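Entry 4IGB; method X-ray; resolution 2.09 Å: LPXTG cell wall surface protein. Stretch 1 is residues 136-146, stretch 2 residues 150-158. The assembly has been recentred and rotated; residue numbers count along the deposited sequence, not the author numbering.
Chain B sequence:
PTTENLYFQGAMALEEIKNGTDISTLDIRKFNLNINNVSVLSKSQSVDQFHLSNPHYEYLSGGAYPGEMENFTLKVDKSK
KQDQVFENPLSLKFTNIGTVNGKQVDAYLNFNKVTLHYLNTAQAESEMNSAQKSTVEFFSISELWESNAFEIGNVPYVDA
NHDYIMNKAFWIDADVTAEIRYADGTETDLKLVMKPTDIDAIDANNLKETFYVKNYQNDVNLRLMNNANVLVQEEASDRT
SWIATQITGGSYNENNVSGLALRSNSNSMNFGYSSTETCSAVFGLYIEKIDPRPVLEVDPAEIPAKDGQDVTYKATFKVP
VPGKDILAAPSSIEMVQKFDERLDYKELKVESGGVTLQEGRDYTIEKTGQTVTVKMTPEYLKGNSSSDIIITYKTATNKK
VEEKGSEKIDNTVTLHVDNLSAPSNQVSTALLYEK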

# COMPACT_ATOMS: atom_id res chain seq x y z
N VAL B 136 17.17 22.44 7.81
CA VAL B 136 15.99 22.54 6.97
C VAL B 136 15.09 21.33 7.25
O VAL B 136 15.57 20.20 7.38
N GLU B 137 13.79 21.57 7.34
CA GLU B 137 12.81 20.53 7.62
C GLU B 137 12.68 19.57 6.43
O GLU B 137 12.70 20.00 5.28
N PHE B 138 12.53 18.28 6.70
CA PHE B 138 12.14 17.37 5.61
C PHE B 138 11.12 16.30 5.97
O PHE B 138 10.43 15.80 5.10
N PHE B 139 11.01 15.96 7.26
CA PHE B 139 10.23 14.80 7.65
C PHE B 139 9.84 14.80 9.12
O PHE B 139 10.64 15.15 9.98
N SER B 140 8.60 14.39 9.40
CA SER B 140 8.19 14.23 10.79
C SER B 140 7.19 13.11 10.90
O SER B 140 6.55 12.73 9.91
N ILE B 141 7.08 12.57 12.10
CA ILE B 141 6.09 11.57 12.43
C ILE B 141 5.23 12.10 13.57
O ILE B 141 5.74 12.47 14.62
N SER B 142 3.92 12.14 13.37
CA SER B 142 3.00 12.61 14.39
C SER B 142 1.59 12.32 13.98
O SER B 142 1.32 11.94 12.83
N GLU B 143 0.66 12.53 14.90
CA GLU B 143 -0.74 12.45 14.52
C GLU B 143 -1.42 13.80 14.65
O GLU B 143 -2.60 13.87 14.94
N LEU B 144 -0.68 14.88 14.42
CA LEU B 144 -1.28 16.22 14.44
C LEU B 144 -2.41 16.36 13.42
O LEU B 144 -3.38 17.06 13.68
N TRP B 145 -2.25 15.73 12.26
CA TRP B 145 -3.12 15.96 11.11
C TRP B 145 -4.03 14.77 10.83
O TRP B 145 -5.23 14.93 10.65
N GLU B 146 -3.44 13.57 10.79
CA GLU B 146 -4.19 12.33 10.65
C GLU B 146 -3.60 11.32 11.61
O GLU B 146 -2.46 11.47 12.07
N PHE B 150 2.81 9.91 8.51
CA PHE B 150 4.03 10.70 8.53
C PHE B 150 3.89 11.90 7.59
O PHE B 150 3.04 11.92 6.70
N GLU B 151 4.74 12.89 7.80
CA GLU B 151 4.68 14.13 7.04
C GLU B 151 6.00 14.41 6.36
O GLU B 151 7.04 14.35 6.99
N ILE B 152 5.96 14.71 5.06
CA ILE B 152 7.15 15.11 4.32
C ILE B 152 6.95 16.53 3.83
O ILE B 152 5.89 16.87 3.32
N GLY B 153 7.96 17.38 4.00
CA GLY B 153 7.82 18.78 3.64
C GLY B 153 8.85 19.65 4.34
O GLY B 153 9.63 19.16 5.16
N ASN B 154 8.85 20.95 4.01
CA ASN B 154 9.87 21.87 4.53
C ASN B 154 9.27 22.96 5.43
O ASN B 154 9.85 24.03 5.60
N VAL B 155 8.10 22.69 5.98
CA VAL B 155 7.55 23.58 6.98
C VAL B 155 8.07 23.18 8.35
O VAL B 155 7.75 22.09 8.84
N PRO B 156 8.86 24.04 8.99
CA PRO B 156 9.40 23.70 10.31
C PRO B 156 8.31 23.39 11.34
O PRO B 156 7.19 23.93 11.31
N TYR B 157 8.66 22.49 12.25
CA TYR B 157 7.97 22.38 13.52
C TYR B 157 9.01 22.71 14.56
O TYR B 157 10.12 22.21 14.50
N VAL B 158 8.65 23.56 15.51
CA VAL B 158 9.64 24.05 16.46
C VAL B 158 9.09 24.18 17.87
O VAL B 158 7.88 24.23 18.10

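The two strands run antiparallel, at 168° between their N-to-C directions. Bridge register puts Phe 139, Ile 141, Phe 150 and Ile 152 on one face, Ser 140 and Glu 151 on the other.

Phe 150, with chi1 p, lies opposite Ile 141. Its ring leads away from stretch 1; Phe 150 CB lies 3.5 Å from Phe 139 CE1 and 4.4 Å from Ile 141 CG1. The rings of Phe 150 and Phe 139 (chi1 t) are oblique, with centroids 5.9 Å apart and planes at 49°.

Glu 151 is locked by paired backbone bonds: Glu 151 N donates to Ser 140 O (2.8 Å, 172°), and Glu 151 O accepts from Ser 140 N (2.9 Å, 160°). Its extended t, t side chain passes Ser 140, Glu 151 CB lying 3.4 Å from Ser 140 OG, and carries the carboxylate to Trp 145, where Trp 145 NE1 donates to Glu 151 OE1 (2.8 Å) only weakly, at 122°. A water joins Glu 151 OE1 (2.9 Å) to Ser 140 OG (2.9 Å) and Ser 142 OG (2.6 Å).

Ile 152, chi1 m, places Ile 152 CG1 4.0 Å from Phe 139 CD1, at that ring's edge. Gly 153 adds no side chain, but Gly 153 N donates to Phe 138 O (3.1 Å, 164°). Asn 154 turns its amide away; its O and Glu 137 N share a water, at 3.0 Å from Asn 154 O and 2.9 Å from Glu 137 N.

Glu 137 points toward stretch 2 with chi1 t and chi2 p, bringing Glu 137 CG within 3.2 Å of Val 155 O and Glu 137 OE1 within 3.6 Å of Pro 156 CA.

Tyr 157, chi1 m, also points inward. Tyr 157 CE1 packs 3.9 Å from Leu 144 CD1, while Tyr 157 OH accepts from Trp 145 NE1 (2.9 Å, 137°). Tyr 157 OH also donates to Glu 151 OE2 (2.6 Å).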

# COMPACT_ATOMS: atom_id res chain seq x y z
CB VAL B 136 16.37 22.61 5.46
CG1 VAL B 136 15.15 22.46 4.58
CG2 VAL B 136 17.09 23.92 5.15
CB GLU B 137 11.46 21.20 7.90
CG GLU B 137 10.34 20.25 8.27
CD GLU B 137 10.45 19.74 9.71
OE1 GLU B 137 10.99 20.46 10.58
OE2 GLU B 137 10.00 18.60 9.96
CB PHE B 138 13.37 16.76 4.91
CG PHE B 138 14.03 15.65 5.68
CD1 PHE B 138 13.77 14.33 5.37
CD2 PHE B 138 14.95 15.93 6.69
CE1 PHE B 138 14.39 13.30 6.06
CE2 PHE B 138 15.57 14.91 7.39
CZ PHE B 138 15.30 13.60 7.07
CB PHE B 139 11.03 13.52 7.33
CG PHE B 139 10.36 12.24 7.77
CD1 PHE B 139 9.27 11.74 7.07
CD2 PHE B 139 10.84 11.53 8.86
CE1 PHE B 139 8.66 10.55 7.45
CE2 PHE B 139 10.23 10.33 9.25
CZ PHE B 139 9.14 9.85 8.55
CB SER B 140 7.58 15.53 11.37
OG SER B 140 6.34 15.84 10.74
CB ILE B 141 6.77 10.27 12.89
CG1 ILE B 141 7.72 9.77 11.80
CG2 ILE B 141 5.72 9.21 13.24
CD1 ILE B 141 8.51 8.54 12.20
CB SER B 142 3.11 14.12 14.57
OG SER B 142 2.39 14.76 13.53
CB GLU B 143 -1.46 11.33 15.28
CG GLU B 143 -0.94 9.95 14.90
CD GLU B 143 -1.57 8.82 15.69
OE1 GLU B 143 -2.09 7.88 15.08
OE2 GLU B 143 -1.53 8.86 16.94
CB LEU B 144 -0.25 17.32 14.13
CG LEU B 144 0.97 17.60 14.99
CD1 LEU B 144 1.42 19.04 14.74
CD2 LEU B 144 0.68 17.35 16.46
CB TRP B 145 -2.27 16.28 9.88
CG TRP B 145 -1.22 17.30 10.19
CD1 TRP B 145 0.14 17.14 10.09
CD2 TRP B 145 -1.43 18.62 10.68
NE1 TRP B 145 0.78 18.30 10.48
CE2 TRP B 145 -0.16 19.22 10.85
CE3 TRP B 145 -2.57 19.37 11.00
CZ2 TRP B 145 -0.00 20.53 11.31
CZ3 TRP B 145 -2.41 20.67 11.47
CH2 TRP B 145 -1.14 21.23 11.62
CB GLU B 146 -4.01 11.72 9.26
CG GLU B 146 -4.20 12.63 8.07
CD GLU B 146 -3.88 11.91 6.76
OE1 GLU B 146 -3.63 10.68 6.79
OE2 GLU B 146 -3.89 12.57 5.71
CB PHE B 150 5.26 9.85 8.19
CG PHE B 150 5.17 9.11 6.89
CD1 PHE B 150 5.54 9.73 5.70
CD2 PHE B 150 4.74 7.79 6.85
CE1 PHE B 150 5.48 9.05 4.49
CE2 PHE B 150 4.67 7.10 5.64
CZ PHE B 150 5.05 7.73 4.46
CB GLU B 151 4.36 15.27 8.00
CG GLU B 151 4.35 16.66 7.40
CD GLU B 151 3.70 17.67 8.33
OE1 GLU B 151 3.12 17.23 9.35
OE2 GLU B 151 3.77 18.90 8.05
CB ILE B 152 7.42 14.18 3.14
CG1 ILE B 152 7.52 12.73 3.62
CG2 ILE B 152 8.69 14.59 2.43
CD1 ILE B 152 7.54 11.72 2.51
CB ASN B 154 10.63 22.51 3.39
CG ASN B 154 9.76 23.40 2.52
OD1 ASN B 154 8.53 23.37 2.63
ND2 ASN B 154 10.38 24.20 1.67
CB VAL B 155 6.02 23.52 7.00
CG1 VAL B 155 5.49 24.55 7.97
CG2 VAL B 155 5.46 23.77 5.60
CB PRO B 156 10.13 24.98 10.74
CG PRO B 156 10.39 25.71 9.48
CD PRO B 156 9.25 25.41 8.58
CB TYR B 157 7.42 20.97 13.71
CG TYR B 157 6.27 20.69 12.79
CD1 TYR B 157 4.98 21.07 13.14
CD2 TYR B 157 6.47 20.09 11.56
CE1 TYR B 157 3.92 20.85 12.29
CE2 TYR B 157 5.41 19.84 10.70
CZ TYR B 157 4.13 20.23 11.08
OH TYR B 157 3.06 20.00 10.25
CB VAL B 158 10.22 25.42 16.01
CG1 VAL B 158 10.76 25.35 14.59
CG2 VAL B 158 9.16 26.52 16.12
O HOH W 1 12.74 24.12 6.39
O HOH W 2 7.53 17.45 8.41
O HOH W 3 3.62 15.14 11.25